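Local structure of hypothetical protein Atu2299 (Agrobacterium tumefaciens, 2HLY) at residues G58-Y63 with D139-S144; D95-D100 with Q121-A126. The protein is of unknown function but probably shares a fold related to that of the papain-like cysteine peptidases of clan CA. All blocks are in the same frame, centred on the assembly; numbering follows the deposited sequence.

From the N terminus, strand 54-58 turns a corner at Gly59 and passes into 60-65, so consecutive strands serve two different sheets. Segment 58-63 waits 75 residues for its partner, 139-144, and contact 1 closes that long loop. Nested inside it, contact 2 closes a shorter one, in which 95-100 meets 121-126. Each contact joins an outermost strand to an inner one: 140-144 to the middle strand of a three-stranded antiparallel sheet, and 120-123 to 97-100 in a four-stranded one. Strands 120-123 and 140-144 are successive in the chain. The two sheets meet where aromatic side chains of contact 1 pack against contact 2; the centres of the two contacts lie about 12 Å apart.

Contact 1: G58-Y63 with D139-S144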
loop_
_atom_site.group_PDB
_atom_site.type_symbol
_atom_site.label_atom_id
_atom_site.label_comp_id
_atom_site.label_asym_id
_atom_site.label_seq_id
_atom_site.Cartn_x
_atom_site.Cartn_y
_atom_site.Cartn_z
ATOM N N GLY A 58 -4.683 9.439 3.673
ATOM C CA GLY A 58 -5.873 8.825 3.093
ATOM C C GLY A 58 -6.871 9.869 2.638
ATOM O O GLY A 58 -6.790 11.027 3.029
ATOM N N GLY A 59 -7.779 9.440 1.771
ATOM C CA GLY A 59 -8.896 10.267 1.335
ATOM C C GLY A 59 -9.399 9.703 0.030
ATOM O O GLY A 59 -9.694 8.503 -0.068
ATOM N N LEU A 60 -9.491 10.581 -0.962
ATOM C CA LEU A 60 -9.935 10.199 -2.304
ATOM C C LEU A 60 -8.702 9.907 -3.163
ATOM O O LEU A 60 -7.730 10.668 -3.140
ATOM C CB LEU A 60 -10.762 11.340 -2.923
ATOM C CG LEU A 60 -11.326 11.085 -4.314
ATOM C CD1 LEU A 60 -12.673 11.786 -4.485
ATOM C CD2 LEU A 60 -10.325 11.484 -5.418
ATOM N N ALA A 61 -8.735 8.800 -3.907
ATOM C CA ALA A 61 -7.608 8.453 -4.788
ATOM C C ALA A 61 -8.137 7.917 -6.108
ATOM O O ALA A 61 -9.154 7.216 -6.138
ATOM C CB ALA A 61 -6.686 7.433 -4.140
ATOM N N ALA A 62 -7.458 8.266 -7.192
ATOM C CA ALA A 62 -7.844 7.778 -8.520
ATOM C C ALA A 62 -6.601 7.524 -9.337
ATOM O O ALA A 62 -5.638 8.273 -9.227
ATOM C CB ALA A 62 -8.719 8.786 -9.221
ATOM N N TYR A 63 -6.633 6.473 -10.154
ATOM C CA TYR A 63 -5.485 6.090 -10.969
ATOM C C TYR A 63 -5.941 5.751 -12.372
ATOM O O TYR A 63 -6.991 5.124 -12.537
ATOM C CB TYR A 63 -4.876 4.805 -10.417
ATOM C CG TYR A 63 -4.276 4.926 -9.051
ATOM C CD1 TYR A 63 -2.993 5.465 -8.900
ATOM C CD2 TYR A 63 -4.958 4.457 -7.913
ATOM C CE1 TYR A 63 -2.407 5.574 -7.641
ATOM C CE2 TYR A 63 -4.375 4.567 -6.639
ATOM C CZ TYR A 63 -3.099 5.120 -6.523
ATOM O OH TYR A 63 -2.487 5.234 -5.291
ATOM N N ASP A 139 -1.214 7.997 -14.589
ATOM C CA ASP A 139 -1.759 9.223 -13.984
ATOM C C ASP A 139 -2.464 8.911 -12.670
ATOM O O ASP A 139 -3.080 7.857 -12.506
ATOM C CB ASP A 139 -2.765 9.898 -14.909
ATOM C CG ASP A 139 -2.119 10.819 -15.930
ATOM O OD1 ASP A 139 -0.962 11.257 -15.721
ATOM O OD2 ASP A 139 -2.785 11.112 -16.949
ATOM N N PHE A 140 -2.387 9.859 -11.736
ATOM C CA PHE A 140 -3.026 9.670 -10.445
ATOM C C PHE A 140 -3.473 10.987 -9.872
ATOM O O PHE A 140 -2.918 12.046 -10.190
ATOM C CB PHE A 140 -2.093 8.972 -9.445
ATOM C CG PHE A 140 -0.897 9.811 -9.010
ATOM C CD1 PHE A 140 -0.839 10.326 -7.724
ATOM C CD2 PHE A 140 0.171 10.051 -9.871
ATOM C CE1 PHE A 140 0.269 11.087 -7.298
ATOM C CE2 PHE A 140 1.281 10.804 -9.449
ATOM C CZ PHE A 140 1.324 11.329 -8.182
ATOM N N PHE A 141 -4.510 10.913 -9.045
ATOM C CA PHE A 141 -4.971 12.092 -8.336
ATOM C C PHE A 141 -5.329 11.693 -6.916
ATOM O O PHE A 141 -6.043 10.708 -6.703
ATOM C CB PHE A 141 -6.172 12.746 -9.033
ATOM C CG PHE A 141 -6.745 13.886 -8.247
ATOM C CD1 PHE A 141 -6.091 15.119 -8.204
ATOM C CD2 PHE A 141 -7.922 13.711 -7.510
ATOM C CE1 PHE A 141 -6.608 16.172 -7.432
ATOM C CE2 PHE A 141 -8.451 14.759 -6.749
ATOM C CZ PHE A 141 -7.789 15.975 -6.697
ATOM N N TYR A 142 -4.848 12.485 -5.966
ATOM C CA TYR A 142 -5.132 12.294 -4.542
ATOM C C TYR A 142 -5.737 13.547 -3.925
ATOM O O TYR A 142 -5.277 14.673 -4.202
ATOM C CB TYR A 142 -3.844 12.056 -3.765
ATOM C CG TYR A 142 -3.071 10.803 -4.048
ATOM C CD1 TYR A 142 -3.692 9.627 -4.484
ATOM C CD2 TYR A 142 -1.689 10.792 -3.854
ATOM C CE1 TYR A 142 -2.941 8.449 -4.703
ATOM C CE2 TYR A 142 -0.937 9.637 -4.076
ATOM C CZ TYR A 142 -1.567 8.481 -4.507
ATOM O OH TYR A 142 -0.819 7.339 -4.687
ATOM N N ARG A 143 -6.749 13.352 -3.081
ATOM C CA ARG A 143 -7.173 14.406 -2.164
ATOM C C ARG A 143 -7.133 13.863 -0.757
ATOM O O ARG A 143 -7.980 13.038 -0.371
ATOM C CB ARG A 143 -8.558 14.955 -2.493
ATOM C CG ARG A 143 -8.929 16.102 -1.566
ATOM C CD ARG A 143 -10.262 16.718 -1.899
ATOM N NE ARG A 143 -11.364 15.789 -1.674
ATOM C CZ ARG A 143 -12.191 15.378 -2.633
ATOM N NH1 ARG A 143 -12.046 15.825 -3.876
ATOM N NH2 ARG A 143 -13.170 14.527 -2.351
ATOM N N SER A 144 -6.149 14.335 0.002
ATOM C CA SER A 144 -6.035 13.990 1.405
ATOM C C SER A 144 -7.242 14.515 2.179
ATOM O O SER A 144 -7.638 15.669 2.013
ATOM C CB SER A 144 -4.746 14.564 2.008
ATOM O OG SER A 144 -4.647 14.184 3.375
HETATM O O HOH W 1 -4.882 12.034 5.269
#
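Leu60 and Arg143 exchange two backbone hydrogen bonds, Leu60 N to Arg143 O and Arg143 N to Leu60 O, both 2.9 Å. Ala62 and Phe141 repeat the exchange two residues on, giving the ladder of an antiparallel pair. On the face carrying Tyr63 and Tyr142, a further hydrogen bond joins the two phenol oxygens, Tyr63 OH and Tyr142 OH, 2.8 Å apart. Tyr63 OH also makes a weak hydrogen bond to Asp100 OD2 of the neighbouring sheet and reaches the Tyr142 ring at its edge, in plane; the two ring planes stand at 85°. A water bonded to Gly58 N and Ser144 OG bridges the corner end. Ala61 CB meets the edge of the Tyr142 ring at CD1, 3.7 Å away, while Phe140 CB lies 3.7 Å from Tyr63 CD1. On the other face Leu60 CD2 touches the edge of the Phe141 ring, and Leu60 CD1 lies 3.5 Å from Arg143 NH2. Arg143 NE forms a salt bridge with Glu145 OE2, and Arg143 NH2 bonds to Thr82 OG1. Strand 68-72 flanks 60-65 on its other side, Trp91 stacks on Tyr142, and Phe120 meets Tyr63 and Phe140 edge-to-face, joining this sheet to its four-stranded neighbour.

Contact 2: D95-D100 with Q121-A126; sequences DGWAID and QRPLSA
Trp97 lays the six-membered part of its indole beside the Arg122-Pro123 peptide, with CE3 3.4 Å from Arg122 C and CZ3 3.7 Å from Pro123 CD. Indole and pyrrolidine run side by side and point the same way. The Trp97 CB starts away from the partner strand, but the end of the side chain comes nearer to it; CG is anti to the carbonyl carbon (chi1 -68°). Gln121 adds to one face: OE1 stands 4.1 Å above the plane of the Trp97 ring, nearer the margin of that face than its middle, and Gln121 CG packs alongside Ile99 CG1 at 3.9 Å. The Gln121 chain is extended, and NE2 is bonded to Ile8 O.

The backbones form a short antiparallel ladder. Ala98 and Arg122 make its hydrogen-bonded pair, with Ala98 N 2.7 Å from Arg122 O and Arg122 N 2.9 Å from Ala98 O. Pro123, which has no N-H to offer, falls opposite Trp97 in a non-hydrogen-bonded pair. Beyond it, Leu124 N bonds to Gly96 O at 2.8 Å, and Leu124 CB crowds that same Gly96 O at 3.1 Å. Gly96, at a positive phi, adopts a conformation in which a CB would collide with the carbonyl O of Asp95. Leu124 CD2 then reaches Ala98 CB.

At Leu124 the chain enters a 3-10 turn, with Ala126 N bonded to Pro123 O, which ends the edge strand. Strand 89-94 pairs with 97-100 on its other side, through Ile99 and Val92, while Phe140 and Tyr142 of strand 140-144 pack on Ala98, and Phe140 also on Arg122.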
loop_
_atom_site.group_PDB
_atom_site.type_symbol
_atom_site.label_atom_id
_atom_site.label_comp_id
_atom_site.label_asym_id
_atom_site.label_seq_id
_atom_site.Cartn_x
_atom_site.Cartn_y
_atom_site.Cartn_z
ATOM N N ASP A 95 9.522 11.377 1.051
ATOM C CA ASP A 95 10.652 11.998 0.351
ATOM C C ASP A 95 10.201 12.532 -1.014
ATOM O O ASP A 95 10.977 12.517 -1.988
ATOM C CB ASP A 95 11.771 10.957 0.170
ATOM C CG ASP A 95 13.156 11.502 0.483
ATOM O OD1 ASP A 95 13.258 12.565 1.131
ATOM O OD2 ASP A 95 14.145 10.846 0.088
ATOM N N GLY A 96 8.947 12.981 -1.078
ATOM C CA GLY A 96 8.350 13.522 -2.299
ATOM C C GLY A 96 7.640 12.491 -3.168
ATOM O O GLY A 96 6.832 12.867 -4.030
ATOM N N TRP A 97 7.904 11.208 -2.927
ATOM C CA TRP A 97 7.317 10.123 -3.717
ATOM C C TRP A 97 5.929 9.747 -3.224
ATOM O O TRP A 97 5.695 9.696 -2.013
ATOM C CB TRP A 97 8.210 8.852 -3.682
ATOM C CG TRP A 97 9.492 9.059 -4.391
ATOM C CD1 TRP A 97 10.654 9.570 -3.866
ATOM C CD2 TRP A 97 9.732 8.859 -5.786
ATOM N NE1 TRP A 97 11.618 9.654 -4.855
ATOM C CE2 TRP A 97 11.071 9.239 -6.043
ATOM C CE3 TRP A 97 8.956 8.375 -6.839
ATOM C CZ2 TRP A 97 11.641 9.158 -7.324
ATOM C CZ3 TRP A 97 9.528 8.302 -8.114
ATOM C CH2 TRP A 97 10.856 8.687 -8.336
ATOM N N ALA A 98 5.033 9.493 -4.171
ATOM C CA ALA A 98 3.749 8.829 -3.888
ATOM C C ALA A 98 3.981 7.344 -4.114
ATOM O O ALA A 98 4.390 6.918 -5.215
ATOM C CB ALA A 98 2.675 9.327 -4.840
ATOM N N ILE A 99 3.733 6.554 -3.072
ATOM C CA ILE A 99 3.882 5.120 -3.167
ATOM C C ILE A 99 2.596 4.456 -2.687
ATOM O O ILE A 99 2.098 4.762 -1.600
ATOM C CB ILE A 99 5.087 4.614 -2.343
ATOM C CG1 ILE A 99 6.344 5.413 -2.731
ATOM C CG2 ILE A 99 5.314 3.134 -2.634
ATOM C CD1 ILE A 99 7.578 5.133 -1.914
ATOM N N ASP A 100 2.059 3.563 -3.512
ATOM C CA ASP A 100 0.878 2.812 -3.099
ATOM C C ASP A 100 1.271 1.345 -3.081
ATOM O O ASP A 100 1.282 0.678 -4.121
ATOM C CB ASP A 100 -0.305 3.076 -4.041
ATOM C CG ASP A 100 -1.609 2.562 -3.484
ATOM O OD1 ASP A 100 -1.574 1.583 -2.697
ATOM O OD2 ASP A 100 -2.668 3.155 -3.814
ATOM N N GLN A 121 4.788 3.789 -7.876
ATOM C CA GLN A 121 5.745 4.648 -7.169
ATOM C C GLN A 121 6.075 5.778 -8.158
ATOM O O GLN A 121 6.739 5.546 -9.178
ATOM C CB GLN A 121 7.009 3.854 -6.814
ATOM C CG GLN A 121 8.063 4.738 -6.111
ATOM C CD GLN A 121 9.389 4.062 -5.806
ATOM O OE1 GLN A 121 10.260 4.696 -5.215
ATOM N NE2 GLN A 121 9.546 2.789 -6.193
ATOM N N ARG A 122 5.577 6.979 -7.858
ATOM C CA ARG A 122 5.713 8.118 -8.785
ATOM C C ARG A 122 5.923 9.409 -7.988
ATOM O O ARG A 122 5.468 9.508 -6.848
ATOM C CB ARG A 122 4.468 8.259 -9.671
ATOM C CG ARG A 122 4.111 7.031 -10.532
ATOM C CD ARG A 122 3.159 7.397 -11.688
ATOM N NE ARG A 122 3.821 8.345 -12.579
ATOM C CZ ARG A 122 3.250 9.417 -13.139
ATOM N NH1 ARG A 122 1.957 9.708 -12.945
ATOM N NH2 ARG A 122 3.982 10.229 -13.890
ATOM N N PRO A 123 6.580 10.420 -8.591
ATOM C CA PRO A 123 6.762 11.666 -7.845
ATOM C C PRO A 123 5.415 12.337 -7.552
ATOM O O PRO A 123 4.553 12.393 -8.423
ATOM C CB PRO A 123 7.596 12.547 -8.800
ATOM C CG PRO A 123 8.244 11.573 -9.766
ATOM C CD PRO A 123 7.199 10.476 -9.928
ATOM N N LEU A 124 5.244 12.844 -6.337
ATOM C CA LEU A 124 4.018 13.595 -6.030
ATOM C C LEU A 124 3.862 14.796 -6.960
ATOM O O LEU A 124 2.738 15.199 -7.308
ATOM C CB LEU A 124 4.024 14.062 -4.572
ATOM C CG LEU A 124 3.553 13.040 -3.545
ATOM C CD1 LEU A 124 3.978 13.494 -2.157
ATOM C CD2 LEU A 124 2.048 12.886 -3.622
ATOM N N SER A 125 5.002 15.357 -7.374
ATOM C CA SER A 125 5.026 16.496 -8.296
ATOM C C SER A 125 4.395 16.177 -9.662
ATOM O O SER A 125 4.069 17.076 -10.426
ATOM C CB SER A 125 6.468 16.973 -8.476
ATOM O OG SER A 125 7.294 15.912 -8.920
ATOM N N ALA A 126 4.237 14.890 -9.959
ATOM C CA ALA A 126 3.597 14.434 -11.189
ATOM C C ALA A 126 2.068 14.276 -11.083
ATOM O O ALA A 126 1.399 13.932 -12.067
ATOM C CB ALA A 126 4.237 13.113 -11.648
#